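Long-range contact in 2-hydroxyhepta-2,4-diene-1, 7-dioateisomerase (Mycobacterium abscessus, PDB 3R6O), which is probably a magnesium-binding isomerase of the fumarylacetoacetate hydrolase family that acts on 2-hydroxyhepta-2,4-diene-1,7-dioate: residues Y157-A162 / T282-G287. Sequence-based numbering, arbitrary orientation.
Sequences YEIEIA and TGTPGG. With MG (magnesium ion), chain B.
The carbonyl O of Ile-161 is gripped twice by Thr-282, by its OG1 at 2.6 Å and its backbone N at 2.9 Å. Thr-282 OG1 can reach it because chi1 (61°) sets the hydroxyl between its own N and carbonyl carbon. A water ties the same hydroxyl to Ile-161 N and Gly-283 O, standing in for a direct bond between Ile-161 N and Gly-283 O. One residue earlier on the strand, the carboxylate of Glu-160 is shared: OE2 binds the magnesium ion at 2.3 Å, while Gly-283 N reaches OE1 at 2.8 Å from above the carboxylate plane, fixing the rotation of the group. Thr-284 OG1, also bonded to Gln-250, donates to Ile-159 O (2.8 Å), and Thr-284 CG2 lies 3.7 Å from Glu-158 CB. Glu-158, whose OE2 is paired with Arg-193, keeps OE1 3.2 Å from the magnesium ion, unbound in this chain, although it is a known magnesium ligand of this protein. At the far end Tyr-157 OH donates to Gly-287 O at 2.6 Å, in the carbonyl plane. Glu-160, steadied by the loop after strand 279-281, and Asp-189 on strand 181-192 both bind magnesium, consistent with the acidic metal centre of the FAH family.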
ATOM      1  N   TYR A 157      20.007  -0.501  -6.213  1.00 20.72           N
ATOM      2  CA  TYR A 157      19.182  -0.589  -7.419  1.00 20.34           C
ATOM      3  C   TYR A 157      18.762  -2.044  -7.669  1.00 20.26           C
ATOM      4  O   TYR A 157      19.479  -2.990  -7.316  1.00 20.72           O
ATOM      5  CB  TYR A 157      19.977  -0.045  -8.635  1.00 20.79           C
ATOM      6  CG  TYR A 157      21.319  -0.743  -8.752  1.00 21.50           C
ATOM      7  CD1 TYR A 157      21.443  -1.936  -9.462  1.00 21.77           C
ATOM      8  CD2 TYR A 157      22.433  -0.270  -8.054  1.00 22.03           C
ATOM      9  CE1 TYR A 157      22.685  -2.628  -9.516  1.00 22.63           C
ATOM     10  CE2 TYR A 157      23.678  -0.943  -8.093  1.00 22.85           C
ATOM     11  CZ  TYR A 157      23.791  -2.138  -8.817  1.00 23.16           C
ATOM     12  OH  TYR A 157      25.022  -2.809  -8.884  1.00 24.17           O
ATOM     13  N   GLU A 158      17.580  -2.209  -8.267  1.00 19.82           N
ATOM     14  CA  GLU A 158      17.044  -3.516  -8.597  1.00 19.81           C
ATOM     15  C   GLU A 158      16.117  -3.375  -9.795  1.00 19.63           C
ATOM     16  O   GLU A 158      14.954  -3.033  -9.602  1.00 19.18           O
ATOM     17  CB  GLU A 158      16.222  -4.043  -7.451  1.00 19.51           C
ATOM     18  CG  GLU A 158      16.938  -4.136  -6.139  1.00 19.80           C
ATOM     19  CD  GLU A 158      16.089  -4.789  -5.069  1.00 19.68           C
ATOM     20  OE1 GLU A 158      14.970  -4.371  -4.853  1.00 26.00           O
ATOM     21  OE2 GLU A 158      16.548  -5.750  -4.426  1.00 21.89           O
ATOM     22  N   ILE A 159      16.623  -3.629 -10.989  1.00 20.10           N
ATOM     23  CA  ILE A 159      15.792  -3.608 -12.204  1.00 20.16           C
ATOM     24  C   ILE A 159      14.802  -4.763 -12.198  1.00 20.04           C
ATOM     25  O   ILE A 159      15.148  -5.891 -11.919  1.00 20.33           O
ATOM     26  CB  ILE A 159      16.636  -3.596 -13.497  1.00 20.92           C
ATOM     27  CG1 ILE A 159      15.760  -3.233 -14.706  1.00 21.11           C
ATOM     28  CG2 ILE A 159      17.440  -4.948 -13.723  1.00 21.58           C
ATOM     29  CD1 ILE A 159      16.606  -3.099 -16.043  1.00 22.05           C
ATOM     30  N   GLU A 160      13.542  -4.453 -12.462  1.00 19.74           N
ATOM     31  CA  GLU A 160      12.502  -5.477 -12.465  1.00 19.69           C
ATOM     32  C   GLU A 160      11.495  -5.187 -13.561  1.00 19.87           C
ATOM     33  O   GLU A 160      11.301  -4.041 -13.964  1.00 19.87           O
ATOM     34  CB  GLU A 160      11.807  -5.511 -11.087  1.00 19.13           C
ATOM     35  CG  GLU A 160      12.781  -5.471  -9.925  1.00 19.06           C
ATOM     36  CD  GLU A 160      12.278  -5.989  -8.608  1.00 18.85           C
ATOM     37  OE1 GLU A 160      11.169  -6.564  -8.496  1.00 18.76           O
ATOM     38  OE2 GLU A 160      13.029  -5.810  -7.647  1.00 18.90           O
ATOM     39  N   ILE A 161      10.825  -6.238 -14.000  1.00 20.16           N
ATOM     40  CA  ILE A 161       9.685  -6.097 -14.847  1.00 20.40           C
ATOM     41  C   ILE A 161       8.409  -6.101 -13.935  1.00 19.89           C
ATOM     42  O   ILE A 161       8.212  -7.016 -13.097  1.00 19.70           O
ATOM     43  CB  ILE A 161       9.633  -7.217 -15.934  1.00 21.20           C
ATOM     44  CG1 ILE A 161      10.937  -7.305 -16.757  1.00 21.87           C
ATOM     45  CG2 ILE A 161       8.435  -6.991 -16.875  1.00 21.62           C
ATOM     46  CD1 ILE A 161      11.444  -5.979 -17.370  1.00 22.01           C
ATOM     47  N   ALA A 162       7.583  -5.086 -14.103  1.00 19.82           N
ATOM     48  CA  ALA A 162       6.302  -4.964 -13.400  1.00 19.56           C
ATOM     49  C   ALA A 162       5.157  -5.367 -14.293  1.00 20.10           C
ATOM     50  O   ALA A 162       5.144  -5.047 -15.489  1.00 20.71           O
ATOM     51  CB  ALA A 162       6.063  -3.506 -12.910  1.00 19.34           C
ATOM     52  N   THR A 282       8.181  -7.948 -10.353  1.00 20.57           N
ATOM     53  CA  THR A 282       8.280  -9.403 -10.374  1.00 20.91           C
ATOM     54  C   THR A 282       9.643  -9.955  -9.990  1.00 20.96           C
ATOM     55  O   THR A 282       9.868 -11.137 -10.148  1.00 21.37           O
ATOM     56  CB  THR A 282       7.835  -9.991 -11.710  1.00 21.48           C
ATOM     57  OG1 THR A 282       8.668  -9.505 -12.777  1.00 21.69           O
ATOM     58  CG2 THR A 282       6.347  -9.643 -11.955  1.00 21.55           C
ATOM     59  N   GLY A 283      10.544  -9.113  -9.474  1.00 20.64           N
ATOM     60  CA  GLY A 283      11.854  -9.590  -9.047  1.00 20.76           C
ATOM     61  C   GLY A 283      13.009  -9.015  -9.855  1.00 20.87           C
ATOM     62  O   GLY A 283      12.821  -8.569 -10.953  1.00 21.00           O
ATOM     63  N   THR A 284      14.194  -9.024  -9.257  1.00 20.88           N
ATOM     64  CA  THR A 284      15.426  -8.572  -9.883  1.00 21.05           C
ATOM     65  C   THR A 284      16.493  -9.680  -9.962  1.00 21.57           C
ATOM     66  O   THR A 284      16.571 -10.553  -9.084  1.00 21.72           O
ATOM     67  CB  THR A 284      15.981  -7.348  -9.098  1.00 20.67           C
ATOM     68  OG1 THR A 284      16.921  -6.652  -9.894  1.00 20.81           O
ATOM     69  CG2 THR A 284      16.588  -7.753  -7.747  1.00 20.67           C
ATOM     70  N   PRO A 285      17.299  -9.687 -11.035  1.00 21.95           N
ATOM     71  CA  PRO A 285      18.389 -10.678 -11.067  1.00 22.52           C
ATOM     72  C   PRO A 285      19.585 -10.245 -10.197  1.00 22.47           C
ATOM     73  O   PRO A 285      19.467  -9.291  -9.457  1.00 21.99           O
ATOM     74  CB  PRO A 285      18.781 -10.705 -12.536  1.00 22.97           C
ATOM     75  CG  PRO A 285      18.438  -9.364 -13.035  1.00 22.57           C
ATOM     76  CD  PRO A 285      17.200  -8.951 -12.306  1.00 22.01           C
ATOM     77  N   GLY A 286      20.720 -10.933 -10.302  1.00 23.05           N
ATOM     78  CA  GLY A 286      21.949 -10.517  -9.588  1.00 23.15           C
ATOM     79  C   GLY A 286      22.626  -9.235 -10.083  1.00 22.97           C
ATOM     80  O   GLY A 286      22.141  -8.593 -11.009  1.00 22.76           O
ATOM     81  N   GLY A 287      23.774  -8.888  -9.499  1.00 23.15           N
ATOM     82  CA  GLY A 287      24.522  -7.682  -9.872  1.00 23.07           C
ATOM     83  C   GLY A 287      24.184  -6.408  -9.080  1.00 22.50           C
ATOM     84  O   GLY A 287      24.631  -5.328  -9.410  1.00 22.43           O
TER
HETATM   85 MG    MG B 400      12.650  -6.481  -5.437  1.00 38.35          MG
HETATM   86  O   HOH W   1      11.365  -9.122 -13.081  1.00 22.75           O